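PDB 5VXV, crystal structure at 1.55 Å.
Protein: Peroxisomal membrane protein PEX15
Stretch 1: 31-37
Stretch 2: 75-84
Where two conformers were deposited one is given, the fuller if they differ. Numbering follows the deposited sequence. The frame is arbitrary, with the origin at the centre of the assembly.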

# COMPACT_ATOMS: atom_id res chain seq x y z
N ASP A 31 -10.63 -0.45 15.48
CA ASP A 31 -11.74 -1.39 15.51
C ASP A 31 -12.58 -1.16 14.27
O ASP A 31 -13.01 -0.03 14.01
CB ASP A 31 -12.58 -1.18 16.78
CG ASP A 31 -13.68 -2.21 16.94
OD1 ASP A 31 -13.97 -2.95 15.98
OD2 ASP A 31 -14.28 -2.26 18.04
N ILE A 32 -12.80 -2.22 13.48
CA ILE A 32 -13.53 -2.07 12.22
C ILE A 32 -14.90 -1.45 12.47
O ILE A 32 -15.41 -0.69 11.63
CB ILE A 32 -13.65 -3.43 11.50
CG1 ILE A 32 -14.43 -3.29 10.19
CG2 ILE A 32 -14.30 -4.47 12.40
CD1 ILE A 32 -13.77 -2.41 9.15
N THR A 33 -15.54 -1.75 13.60
CA THR A 33 -16.84 -1.17 13.90
C THR A 33 -16.75 0.34 14.03
O THR A 33 -17.64 1.07 13.58
CB THR A 33 -17.42 -1.79 15.17
OG1 THR A 33 -17.51 -3.21 15.02
CG2 THR A 33 -18.80 -1.22 15.47
N VAL A 34 -15.68 0.83 14.65
CA VAL A 34 -15.46 2.27 14.75
C VAL A 34 -15.14 2.85 13.38
O VAL A 34 -15.65 3.91 13.01
CB VAL A 34 -14.36 2.57 15.78
CG1 VAL A 34 -14.02 4.06 15.82
CG2 VAL A 34 -14.78 2.08 17.17
N PHE A 35 -14.29 2.17 12.61
CA PHE A 35 -13.93 2.65 11.28
C PHE A 35 -15.16 2.85 10.41
O PHE A 35 -15.27 3.86 9.70
CB PHE A 35 -12.97 1.66 10.60
CG PHE A 35 -11.62 1.56 11.25
CD1 PHE A 35 -11.15 2.55 12.10
CD2 PHE A 35 -10.80 0.47 10.99
CE1 PHE A 35 -9.90 2.44 12.69
CE2 PHE A 35 -9.55 0.36 11.57
CZ PHE A 35 -9.10 1.34 12.42
N LYS A 36 -16.10 1.90 10.44
CA LYS A 36 -17.28 2.00 9.59
C LYS A 36 -18.15 3.20 9.97
O LYS A 36 -18.82 3.77 9.10
CB LYS A 36 -18.11 0.72 9.68
CG LYS A 36 -17.38 -0.52 9.17
N SER A 37 -18.14 3.60 11.24
CA SER A 37 -18.98 4.70 11.70
C SER A 37 -18.28 6.05 11.64
O SER A 37 -18.95 7.08 11.71
CB SER A 37 -19.44 4.44 13.14
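Stretch 2 (75-84) PQCIETRKII

Stretch 2 is helical throughout, from Pro 75 to Ile 84, with i-to-i+4 backbone bonds running from Glu 79 N to Pro 75 O (3.0 Å) through Ile 84 N to Thr 80 O (2.9 Å). It lies beside the helix that begins at Ile 32, and the two run in nearly the same direction: their N-to-C vectors differ by 13°, and the axes approach to 10.4 Å. The register follows from the nearest CA pairs, Ile 32 with Gln 76 (6.0 Å between CA atoms) and Lys 36 with Ile 83 (7.8 Å between CA atoms).

Asp 31 caps the first helix rather than touching the second; its OD1 accepts from Thr 33 N at 3.1 Å with an N-H...O angle of 156°. Ile 32 is the centre of the contact. Its CA-to-CB bond points toward stretch 2, and with chi1 t and chi2 p the side chain enters a hole formed by Gln 76, Glu 79, Thr 80 and Ile 83. Four approaches from Ile 32 are the evidence: its CG2 to Gln 76 CG at 4.0 Å, its CG1 to Glu 79 CB at 3.9 Å, and its CD1 to both Thr 80 OG1 (3.4 Å) and Ile 83 CD1 (3.8 Å). The Thr 80 hydroxyl that meets this methyl also donates within its own helix, Thr 80 OG1 to Gln 76 O at 2.7 Å.

Thr 33 and Val 34 are out of reach. One turn after Ile 32, Phe 35 again points toward stretch 2, but its contact is looser: Thr 80 OG1 lies at the ring edge, 4.4 Å from Phe 35 CD2. Lys 36 points sideways, yet its CG reaches Ile 83 CD1 at 3.5 Å; the chain beyond CG is not modelled. Ser 37 makes no contact. No hydrogen bond joins the modelled atoms of the two stretches, which together bury 249 Å².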

# COMPACT_ATOMS: atom_id res chain seq x y z
N PRO A 75 -11.14 -11.45 9.19
CA PRO A 75 -12.41 -10.79 8.87
C PRO A 75 -12.30 -9.28 8.87
O PRO A 75 -12.91 -8.61 8.03
CB PRO A 75 -13.36 -11.30 9.96
CG PRO A 75 -12.76 -12.59 10.41
CD PRO A 75 -11.28 -12.41 10.30
N GLN A 76 -11.53 -8.71 9.80
CA GLN A 76 -11.44 -7.26 9.92
C GLN A 76 -10.69 -6.66 8.73
O GLN A 76 -11.04 -5.57 8.25
CB GLN A 76 -10.77 -6.88 11.24
CG GLN A 76 -11.50 -7.38 12.48
CD GLN A 76 -10.99 -8.73 12.97
OE1 GLN A 76 -10.59 -9.59 12.18
NE2 GLN A 76 -11.00 -8.92 14.28
N CYS A 77 -9.64 -7.33 8.25
CA CYS A 77 -8.92 -6.84 7.08
C CYS A 77 -9.80 -6.91 5.84
O CYS A 77 -9.83 -5.97 5.03
CB CYS A 77 -7.63 -7.63 6.89
SG CYS A 77 -6.63 -7.09 5.48
N ILE A 78 -10.52 -8.02 5.67
CA ILE A 78 -11.43 -8.15 4.53
C ILE A 78 -12.44 -7.01 4.53
O ILE A 78 -12.71 -6.40 3.49
CB ILE A 78 -12.12 -9.53 4.57
CG1 ILE A 78 -11.09 -10.63 4.29
CG2 ILE A 78 -13.26 -9.61 3.56
CD1 ILE A 78 -11.55 -12.02 4.65
N GLU A 79 -13.01 -6.70 5.70
CA GLU A 79 -13.99 -5.62 5.79
C GLU A 79 -13.33 -4.26 5.54
O GLU A 79 -13.89 -3.42 4.83
CB GLU A 79 -14.68 -5.64 7.15
N THR A 80 -12.15 -4.03 6.13
CA THR A 80 -11.46 -2.76 5.91
C THR A 80 -11.11 -2.59 4.44
O THR A 80 -11.26 -1.49 3.88
CB THR A 80 -10.20 -2.69 6.76
OG1 THR A 80 -10.54 -2.87 8.14
CG2 THR A 80 -9.51 -1.33 6.60
N ARG A 81 -10.65 -3.66 3.79
CA ARG A 81 -10.32 -3.61 2.38
C ARG A 81 -11.53 -3.21 1.55
O ARG A 81 -11.43 -2.39 0.63
CB ARG A 81 -9.77 -4.97 1.93
CG ARG A 81 -8.77 -4.91 0.80
CD ARG A 81 -7.80 -6.09 0.83
NE ARG A 81 -8.45 -7.37 0.54
CZ ARG A 81 -8.50 -8.42 1.36
NH1 ARG A 81 -7.95 -8.37 2.57
NH2 ARG A 81 -9.11 -9.53 0.98
N LYS A 82 -12.71 -3.78 1.86
CA LYS A 82 -13.92 -3.42 1.13
C LYS A 82 -14.22 -1.93 1.26
O LYS A 82 -14.68 -1.30 0.30
CB LYS A 82 -15.10 -4.25 1.63
CG LYS A 82 -15.01 -5.73 1.28
CD LYS A 82 -16.24 -6.49 1.75
CE LYS A 82 -16.16 -7.96 1.37
N ILE A 83 -13.97 -1.35 2.43
CA ILE A 83 -14.23 0.08 2.63
C ILE A 83 -13.23 0.92 1.85
O ILE A 83 -13.61 1.85 1.13
CB ILE A 83 -14.19 0.43 4.13
CG1 ILE A 83 -15.32 -0.29 4.88
CG2 ILE A 83 -14.28 1.94 4.33
CD1 ILE A 83 -15.21 -0.19 6.39
N ILE A 84 -11.95 0.60 1.97
CA ILE A 84 -10.91 1.44 1.37
C ILE A 84 -10.88 1.26 -0.14
O ILE A 84 -10.90 2.23 -0.90
CB ILE A 84 -9.55 1.15 2.02
CG1 ILE A 84 -9.57 1.64 3.48
CG2 ILE A 84 -8.42 1.83 1.25
CD1 ILE A 84 -8.32 1.34 4.27